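Local coordinates for protein metal-dependent hydrolase (Lactobacillus plantarum, PDB 2F6K) that probably catalyses a metal-dependent decarboxylation of the aminocarboxymuconate-semialdehyde type, as a manganese-bound member of the amidohydrolase superfamily, at residues H7-P12 / I53-S58; P31-T36 / D266-P271. All coordinates share one frame; numbering follows the deposited sequence.

Interaction 1: residues H7-P12 / I53-S58; sequences HTHYLP and ILSLSS. With MN (manganese (II) ion), chain C.
His9 is held from two directions at once, its NE2 bonded to the manganese ion at 2.3 Å and its ND1 donating to the backbone carbonyl of Ser55. His9 ND1 lies 2.9 Å from Ser55 O, and that oxygen lies in the plane of the imidazole, although the ring nitrogen stands well above the plane of the carbonyl. A second, weak bond runs from His9 ND1 to Ser55 OG. Over the centre of the His9 ring sits Ser57 CB, 3.5 Å from the centroid in a CH-pi contact, so one edge and one face are fixed from the 53-58 side. Ser57 OG, anti to the backbone N (chi1 -179°), reaches on to a metal-bound water and lies 2.6 Å from its oxygen.

Ser55 N donates to Thr8 O at 3.2 Å. Beyond it the Tyr10 ring turns its edge to the Ser55 backbone, CE2 lying 3.3 Å from Ser55 C, while its hydroxyl bonds to Ala76 O. One water bridges Tyr10 O and Ser57 N. Pro12 CD rests on Leu56 CD1.

His7 NE2, His154 and Asp266 complete the protein ligands. A His-X-His pair at the end of the first strand is the metal-binding signature of the amidohydrolase TIM barrel.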
ATOM      1  N   HIS A   7      13.741  20.789 -20.123  1.00 30.51           N
ATOM      2  CA  HIS A   7      13.745  19.869 -18.991  1.00 28.91           C
ATOM      3  C   HIS A   7      15.141  19.892 -18.399  1.00 29.97           C
ATOM      4  O   HIS A   7      15.993  19.080 -18.740  1.00 32.26           O
ATOM      5  CB  HIS A   7      13.370  18.451 -19.438  1.00 29.02           C
ATOM      6  CG  HIS A   7      13.170  17.486 -18.305  1.00 30.59           C
ATOM      7  ND1 HIS A   7      12.206  16.501 -18.333  1.00 28.97           N
ATOM      8  CD2 HIS A   7      13.831  17.330 -17.132  1.00 29.87           C
ATOM      9  CE1 HIS A   7      12.281  15.780 -17.229  1.00 28.28           C
ATOM     10  NE2 HIS A   7      13.260  16.261 -16.483  1.00 32.27           N
ATOM     11  N   THR A   8      15.366  20.853 -17.516  1.00 29.19           N
ATOM     12  CA  THR A   8      16.650  21.021 -16.863  1.00 29.14           C
ATOM     13  C   THR A   8      16.318  21.525 -15.453  1.00 29.40           C
ATOM     14  O   THR A   8      15.330  22.245 -15.267  1.00 30.86           O
ATOM     15  CB  THR A   8      17.530  22.006 -17.682  1.00 28.59           C
ATOM     16  OG1 THR A   8      18.721  22.307 -16.953  1.00 27.97           O
ATOM     17  CG2 THR A   8      16.762  23.284 -18.007  1.00 27.71           C
ATOM     18  N   HIS A   9      17.121  21.149 -14.459  1.00 28.69           N
ATOM     19  CA  HIS A   9      16.795  21.526 -13.082  1.00 29.70           C
ATOM     20  C   HIS A   9      17.786  22.352 -12.256  1.00 31.04           C
ATOM     21  O   HIS A   9      18.965  22.493 -12.598  1.00 29.75           O
ATOM     22  CB  HIS A   9      16.468  20.263 -12.281  1.00 27.77           C
ATOM     23  CG  HIS A   9      15.438  19.379 -12.914  1.00 26.65           C
ATOM     24  ND1 HIS A   9      14.135  19.778 -13.119  1.00 28.49           N
ATOM     25  CD2 HIS A   9      15.514  18.102 -13.361  1.00 28.71           C
ATOM     26  CE1 HIS A   9      13.454  18.785 -13.665  1.00 29.55           C
ATOM     27  NE2 HIS A   9      14.266  17.755 -13.822  1.00 27.06           N
ATOM     28  N   TYR A  10      17.276  22.881 -11.144  1.00 29.83           N
ATOM     29  CA  TYR A  10      18.071  23.666 -10.206  1.00 29.89           C
ATOM     30  C   TYR A  10      17.677  23.225  -8.798  1.00 30.31           C
ATOM     31  O   TYR A  10      16.595  22.677  -8.603  1.00 28.62           O
ATOM     32  CB  TYR A  10      17.817  25.171 -10.387  1.00 31.41           C
ATOM     33  CG  TYR A  10      16.409  25.643 -10.068  1.00 30.85           C
ATOM     34  CD1 TYR A  10      16.172  26.536  -9.024  1.00 32.69           C
ATOM     35  CD2 TYR A  10      15.321  25.212 -10.820  1.00 34.60           C
ATOM     36  CE1 TYR A  10      14.884  26.990  -8.734  1.00 30.30           C
ATOM     37  CE2 TYR A  10      14.028  25.662 -10.535  1.00 34.12           C
ATOM     38  CZ  TYR A  10      13.820  26.549  -9.494  1.00 31.67           C
ATOM     39  OH  TYR A  10      12.549  26.997  -9.221  1.00 35.32           O
ATOM     40  N   LEU A  11      18.555  23.442  -7.822  1.00 31.60           N
ATOM     41  CA  LEU A  11      18.258  23.043  -6.449  1.00 31.09           C
ATOM     42  C   LEU A  11      18.523  24.143  -5.427  1.00 31.51           C
ATOM     43  O   LEU A  11      19.669  24.390  -5.064  1.00 31.03           O
ATOM     44  CB  LEU A  11      19.067  21.795  -6.060  1.00 29.29           C
ATOM     45  CG  LEU A  11      18.691  20.455  -6.711  1.00 32.27           C
ATOM     46  CD1 LEU A  11      19.175  20.406  -8.151  1.00 28.69           C
ATOM     47  CD2 LEU A  11      19.313  19.318  -5.930  1.00 28.53           C
ATOM     48  N   PRO A  12      17.461  24.830  -4.964  1.00 32.83           N
ATOM     49  CA  PRO A  12      17.600  25.900  -3.969  1.00 33.43           C
ATOM     50  C   PRO A  12      18.234  25.309  -2.704  1.00 33.68           C
ATOM     51  O   PRO A  12      18.024  24.133  -2.385  1.00 32.06           O
ATOM     52  CB  PRO A  12      16.154  26.336  -3.726  1.00 33.99           C
ATOM     53  CG  PRO A  12      15.506  26.108  -5.054  1.00 35.49           C
ATOM     54  CD  PRO A  12      16.070  24.746  -5.448  1.00 34.04           C
ATOM     55  N   ILE A  53      14.883  26.378 -19.711  1.00 28.05           N
ATOM     56  CA  ILE A  53      13.734  26.719 -18.886  1.00 27.99           C
ATOM     57  C   ILE A  53      13.845  25.884 -17.617  1.00 28.47           C
ATOM     58  O   ILE A  53      13.454  24.723 -17.598  1.00 30.65           O
ATOM     59  CB  ILE A  53      12.387  26.409 -19.566  1.00 28.96           C
ATOM     60  CG1 ILE A  53      12.191  27.312 -20.785  1.00 28.30           C
ATOM     61  CG2 ILE A  53      11.241  26.646 -18.572  1.00 26.69           C
ATOM     62  CD1 ILE A  53      13.084  26.990 -21.945  1.00 29.88           C
ATOM     63  N   LEU A  54      14.380  26.481 -16.558  1.00 29.95           N
ATOM     64  CA  LEU A  54      14.569  25.782 -15.296  1.00 32.06           C
ATOM     65  C   LEU A  54      13.283  25.397 -14.564  1.00 34.29           C
ATOM     66  O   LEU A  54      12.263  26.090 -14.643  1.00 34.08           O
ATOM     67  CB  LEU A  54      15.444  26.631 -14.375  1.00 31.80           C
ATOM     68  CG  LEU A  54      16.858  26.914 -14.890  1.00 32.25           C
ATOM     69  CD1 LEU A  54      17.486  28.002 -14.051  1.00 32.16           C
ATOM     70  CD2 LEU A  54      17.709  25.640 -14.849  1.00 32.90           C
ATOM     71  N   SER A  55      13.341  24.273 -13.856  1.00 33.66           N
ATOM     72  CA  SER A  55      12.209  23.788 -13.082  1.00 33.77           C
ATOM     73  C   SER A  55      12.719  22.962 -11.910  1.00 34.43           C
ATOM     74  O   SER A  55      13.815  22.398 -11.960  1.00 33.91           O
ATOM     75  CB  SER A  55      11.288  22.921 -13.941  1.00 37.35           C
ATOM     76  OG  SER A  55      11.873  21.658 -14.188  1.00 36.43           O
ATOM     77  N   LEU A  56      11.920  22.896 -10.853  1.00 33.13           N
ATOM     78  CA  LEU A  56      12.282  22.126  -9.671  1.00 31.77           C
ATOM     79  C   LEU A  56      11.920  20.671  -9.957  1.00 32.04           C
ATOM     80  O   LEU A  56      10.817  20.378 -10.426  1.00 30.78           O
ATOM     81  CB  LEU A  56      11.506  22.647  -8.458  1.00 30.56           C
ATOM     82  CG  LEU A  56      11.909  22.174  -7.063  1.00 32.55           C
ATOM     83  CD1 LEU A  56      13.296  22.703  -6.718  1.00 33.07           C
ATOM     84  CD2 LEU A  56      10.896  22.670  -6.052  1.00 30.76           C
ATOM     85  N   SER A  57      12.858  19.766  -9.695  1.00 33.58           N
ATOM     86  CA  SER A  57      12.646  18.334  -9.929  1.00 35.71           C
ATOM     87  C   SER A  57      11.922  17.681  -8.749  1.00 36.45           C
ATOM     88  O   SER A  57      11.492  18.361  -7.818  1.00 38.59           O
ATOM     89  CB  SER A  57      13.998  17.643 -10.145  1.00 37.95           C
ATOM     90  OG  SER A  57      13.843  16.256 -10.408  1.00 39.60           O
ATOM     91  N   SER A  58      11.778  16.361  -8.788  1.00 35.53           N
ATOM     92  CA  SER A  58      11.127  15.660  -7.695  1.00 33.95           C
ATOM     93  C   SER A  58      12.240  15.185  -6.776  1.00 31.83           C
ATOM     94  O   SER A  58      13.394  15.115  -7.191  1.00 28.34           O
ATOM     95  CB  SER A  58      10.326  14.462  -8.213  1.00 37.15           C
ATOM     96  OG  SER A  58      11.171  13.449  -8.722  1.00 40.70           O
TER
HETATM   97 MN    MN C 402      13.712  15.652 -14.490  1.00 26.54          MN
HETATM   98  O   HOH W   1      15.566  20.200  -8.711  1.00 23.43           O
HETATM   99  O   HOH W   2       9.931  25.272 -10.156  1.00 27.52           O
HETATM  100  O   HOH W   3      14.764  15.117 -12.510  1.00 34.63           O
HETATM  101  O   HOH W   4      13.575  13.594 -14.802  1.00 19.83           O

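Interaction 2: residues P31-T36 / D266-P271; sequences PTPEWT and DIPYTP. With MN (manganese (II) ion), chain C.
Of the CA atoms, those of Pro33 and Tyr269 come nearest each other across the segments, 6.0 Å apart. Both segments are irregular: 31-36 runs extended, whereas 266-271 curls back on itself, closed by a bond from Thr270 N to Asp266 O, and carries a cis peptide between Ile267 and Pro268. No hydrogen bond joins the two segments, which meet through prolines and aromatic rings.

The Pro33 ring lies over one face of the Tyr269 phenol. Pro33 CG stands above the centre of the Tyr269 ring, 3.8 Å from the centroid and only 7° from the normal, a clear CH-pi contact, and Pro33 CD lies 3.6 Å from Tyr269 CE1. Tyr269 CG is anti to its own carbonyl carbon (chi1 -71°), which places CG nearer to the Pro33 ring than CB is. The same proline meets Pro268 with the two side chains crossing at about a right angle; CG touches CG at 3.9 Å, and Pro33 CB lies 3.6 Å from Pro268 O. Pro268 CG is shared, since Trp35 CD1 also approaches it to 3.9 Å. The indole nitrogen of Trp35 bonds to Thr40.

At the inner end of 266-271, Asp266 OD1 binds the manganese ion at 2.4 Å, and OD2 accepts a bond from a metal-bound water at 2.6 Å. The Tyr269 ring also meets that of the metal ligand His9. The contact thus packs the loop between helices 13-22 and 37-46 against the loop that leads from strand 261-262 into helix 272-284.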
ATOM      1  N   PRO A  31      20.867   9.417  -5.758  1.00 43.44           N
ATOM      2  CA  PRO A  31      21.635  10.430  -5.017  1.00 43.48           C
ATOM      3  C   PRO A  31      21.462  11.876  -5.494  1.00 42.66           C
ATOM      4  O   PRO A  31      21.668  12.191  -6.672  1.00 43.79           O
ATOM      5  CB  PRO A  31      23.078   9.935  -5.149  1.00 42.27           C
ATOM      6  CG  PRO A  31      23.080   9.287  -6.484  1.00 44.40           C
ATOM      7  CD  PRO A  31      21.777   8.500  -6.465  1.00 45.39           C
ATOM      8  N   THR A  32      21.082  12.749  -4.565  1.00 40.04           N
ATOM      9  CA  THR A  32      20.877  14.157  -4.867  1.00 38.54           C
ATOM     10  C   THR A  32      22.141  14.758  -5.462  1.00 38.70           C
ATOM     11  O   THR A  32      23.218  14.671  -4.875  1.00 38.97           O
ATOM     12  CB  THR A  32      20.478  14.938  -3.600  1.00 37.48           C
ATOM     13  OG1 THR A  32      19.217  14.447  -3.133  1.00 37.21           O
ATOM     14  CG2 THR A  32      20.342  16.432  -3.897  1.00 33.26           C
ATOM     15  N   PRO A  33      22.024  15.376  -6.647  1.00 38.34           N
ATOM     16  CA  PRO A  33      23.163  15.995  -7.332  1.00 38.66           C
ATOM     17  C   PRO A  33      23.530  17.384  -6.817  1.00 37.72           C
ATOM     18  O   PRO A  33      22.673  18.108  -6.306  1.00 38.32           O
ATOM     19  CB  PRO A  33      22.700  16.024  -8.787  1.00 38.29           C
ATOM     20  CG  PRO A  33      21.245  16.299  -8.644  1.00 39.31           C
ATOM     21  CD  PRO A  33      20.827  15.383  -7.509  1.00 37.13           C
ATOM     22  N   GLU A  34      24.807  17.747  -6.941  1.00 37.94           N
ATOM     23  CA  GLU A  34      25.266  19.070  -6.522  1.00 39.83           C
ATOM     24  C   GLU A  34      24.935  20.035  -7.656  1.00 40.55           C
ATOM     25  O   GLU A  34      24.919  19.645  -8.825  1.00 41.54           O
ATOM     26  CB  GLU A  34      26.772  19.078  -6.265  1.00 39.65           C
ATOM     27  CG  GLU A  34      27.221  18.103  -5.202  1.00 43.01           C
ATOM     28  CD  GLU A  34      28.688  18.255  -4.855  1.00 45.22           C
ATOM     29  OE1 GLU A  34      29.496  18.513  -5.778  1.00 47.35           O
ATOM     30  OE2 GLU A  34      29.035  18.106  -3.664  1.00 45.57           O
ATOM     31  N   TRP A  35      24.679  21.295  -7.320  1.00 39.55           N
ATOM     32  CA  TRP A  35      24.311  22.257  -8.344  1.00 37.67           C
ATOM     33  C   TRP A  35      24.483  23.722  -7.950  1.00 36.14           C
ATOM     34  O   TRP A  35      24.316  24.093  -6.791  1.00 36.18           O
ATOM     35  CB  TRP A  35      22.847  22.027  -8.738  1.00 37.71           C
ATOM     36  CG  TRP A  35      22.343  22.981  -9.765  1.00 38.12           C
ATOM     37  CD1 TRP A  35      22.353  22.811 -11.120  1.00 39.20           C
ATOM     38  CD2 TRP A  35      21.800  24.285  -9.528  1.00 39.46           C
ATOM     39  NE1 TRP A  35      21.853  23.930 -11.744  1.00 38.74           N
ATOM     40  CE2 TRP A  35      21.508  24.852 -10.790  1.00 40.61           C
ATOM     41  CE3 TRP A  35      21.539  25.034  -8.372  1.00 39.33           C
ATOM     42  CZ2 TRP A  35      20.962  26.135 -10.929  1.00 39.93           C
ATOM     43  CZ3 TRP A  35      20.997  26.312  -8.508  1.00 38.31           C
ATOM     44  CH2 TRP A  35      20.716  26.848  -9.780  1.00 41.67           C
ATOM     45  N   THR A  36      24.823  24.541  -8.940  1.00 35.82           N
ATOM     46  CA  THR A  36      24.968  25.985  -8.779  1.00 32.80           C
ATOM     47  C   THR A  36      24.552  26.497 -10.144  1.00 31.58           C
ATOM     48  O   THR A  36      24.493  25.730 -11.094  1.00 32.68           O
ATOM     49  CB  THR A  36      26.433  26.449  -8.524  1.00 31.05           C
ATOM     50  OG1 THR A  36      27.223  26.235  -9.704  1.00 28.13           O
ATOM     51  CG2 THR A  36      27.041  25.711  -7.338  1.00 23.59           C
ATOM     52  N   ASP A 266      17.689  17.087 -18.808  1.00 33.03           N
ATOM     53  CA  ASP A 266      17.471  16.532 -17.475  1.00 33.31           C
ATOM     54  C   ASP A 266      18.664  16.639 -16.538  1.00 32.79           C
ATOM     55  O   ASP A 266      18.800  15.826 -15.626  1.00 34.18           O
ATOM     56  CB  ASP A 266      17.038  15.066 -17.555  1.00 34.95           C
ATOM     57  CG  ASP A 266      16.082  14.680 -16.440  1.00 37.73           C
ATOM     58  OD1 ASP A 266      15.874  15.494 -15.514  1.00 38.81           O
ATOM     59  OD2 ASP A 266      15.534  13.563 -16.493  1.00 39.36           O
ATOM     60  N   ILE A 267      19.533  17.624 -16.760  1.00 30.10           N
ATOM     61  CA  ILE A 267      20.682  17.818 -15.882  1.00 27.53           C
ATOM     62  C   ILE A 267      20.132  18.556 -14.663  1.00 27.97           C
ATOM     63  O   ILE A 267      19.135  19.268 -14.772  1.00 28.01           O
ATOM     64  CB  ILE A 267      21.773  18.707 -16.523  1.00 28.22           C
ATOM     65  CG1 ILE A 267      21.191  20.088 -16.844  1.00 29.81           C
ATOM     66  CG2 ILE A 267      22.331  18.048 -17.768  1.00 26.30           C
ATOM     67  CD1 ILE A 267      22.233  21.136 -17.206  1.00 26.17           C
ATOM     68  N   PRO A 268      20.788  18.423 -13.496  1.00 27.41           N
ATOM     69  CA  PRO A 268      21.994  17.623 -13.293  1.00 28.64           C
ATOM     70  C   PRO A 268      21.709  16.225 -12.746  1.00 30.02           C
ATOM     71  O   PRO A 268      22.631  15.509 -12.354  1.00 31.87           O
ATOM     72  CB  PRO A 268      22.791  18.478 -12.319  1.00 29.70           C
ATOM     73  CG  PRO A 268      21.721  18.979 -11.414  1.00 29.16           C
ATOM     74  CD  PRO A 268      20.591  19.353 -12.367  1.00 27.20           C
ATOM     75  N   TYR A 269      20.440  15.831 -12.724  1.00 28.41           N
ATOM     76  CA  TYR A 269      20.088  14.512 -12.215  1.00 27.87           C
ATOM     77  C   TYR A 269      20.679  13.444 -13.114  1.00 28.35           C
ATOM     78  O   TYR A 269      21.137  12.407 -12.637  1.00 31.19           O
ATOM     79  CB  TYR A 269      18.575  14.386 -12.075  1.00 21.96           C
ATOM     80  CG  TYR A 269      18.070  15.243 -10.938  1.00 24.63           C
ATOM     81  CD1 TYR A 269      17.843  14.700  -9.670  1.00 21.51           C
ATOM     82  CD2 TYR A 269      17.888  16.624 -11.109  1.00 21.56           C
ATOM     83  CE1 TYR A 269      17.450  15.513  -8.598  1.00 20.94           C
ATOM     84  CE2 TYR A 269      17.498  17.439 -10.053  1.00 19.99           C
ATOM     85  CZ  TYR A 269      17.282  16.880  -8.803  1.00 22.52           C
ATOM     86  OH  TYR A 269      16.913  17.699  -7.768  1.00 22.86           O
ATOM     87  N   THR A 270      20.660  13.693 -14.418  1.00 28.95           N
ATOM     88  CA  THR A 270      21.292  12.780 -15.355  1.00 27.59           C
ATOM     89  C   THR A 270      22.702  13.380 -15.406  1.00 29.80           C
ATOM     90  O   THR A 270      22.851  14.586 -15.625  1.00 29.36           O
ATOM     91  CB  THR A 270      20.674  12.859 -16.766  1.00 28.12           C
ATOM     92  OG1 THR A 270      19.332  12.357 -16.737  1.00 28.35           O
ATOM     93  CG2 THR A 270      21.511  12.043 -17.760  1.00 21.89           C
ATOM     94  N   PRO A 271      23.745  12.562 -15.170  1.00 28.98           N
ATOM     95  CA  PRO A 271      25.126  13.062 -15.198  1.00 27.54           C
ATOM     96  C   PRO A 271      25.368  13.906 -16.443  1.00 30.02           C
ATOM     97  O   PRO A 271      24.920  13.555 -17.536  1.00 30.91           O
ATOM     98  CB  PRO A 271      25.958  11.782 -15.213  1.00 26.75           C
ATOM     99  CG  PRO A 271      25.126  10.830 -14.436  1.00 28.36           C
ATOM    100  CD  PRO A 271      23.718  11.106 -14.948  1.00 29.53           C
TER
HETATM  101 MN    MN C 402      13.712  15.652 -14.490  1.00 26.54          MN
HETATM  102  O   HOH W   4      13.575  13.594 -14.802  1.00 19.83           O
HETATM  103  O   HOH W   3      14.764  15.117 -12.510  1.00 34.63           O

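From the N terminus, strand 3-9 delivers 7-12, and the chain then passes through helix 13-22, the loop 31-36 and helix 37-46 before strand 49-55 brings in 53-58, where interaction 1 closes a loop between the first two barrel strands. Interaction 2 closes a far longer one, from 31-36 to 266-271 after the last strand. The two cross, because 31-36 lies between the segments of interaction 1 while its partner 266-271 lies beyond both. They also touch: His7 O and Asp266 N, and His9 N and Ile267 O, probably form hydrogen bonds, joining the first strand to the chain after the eighth. One manganese ion and its two waters are common to both.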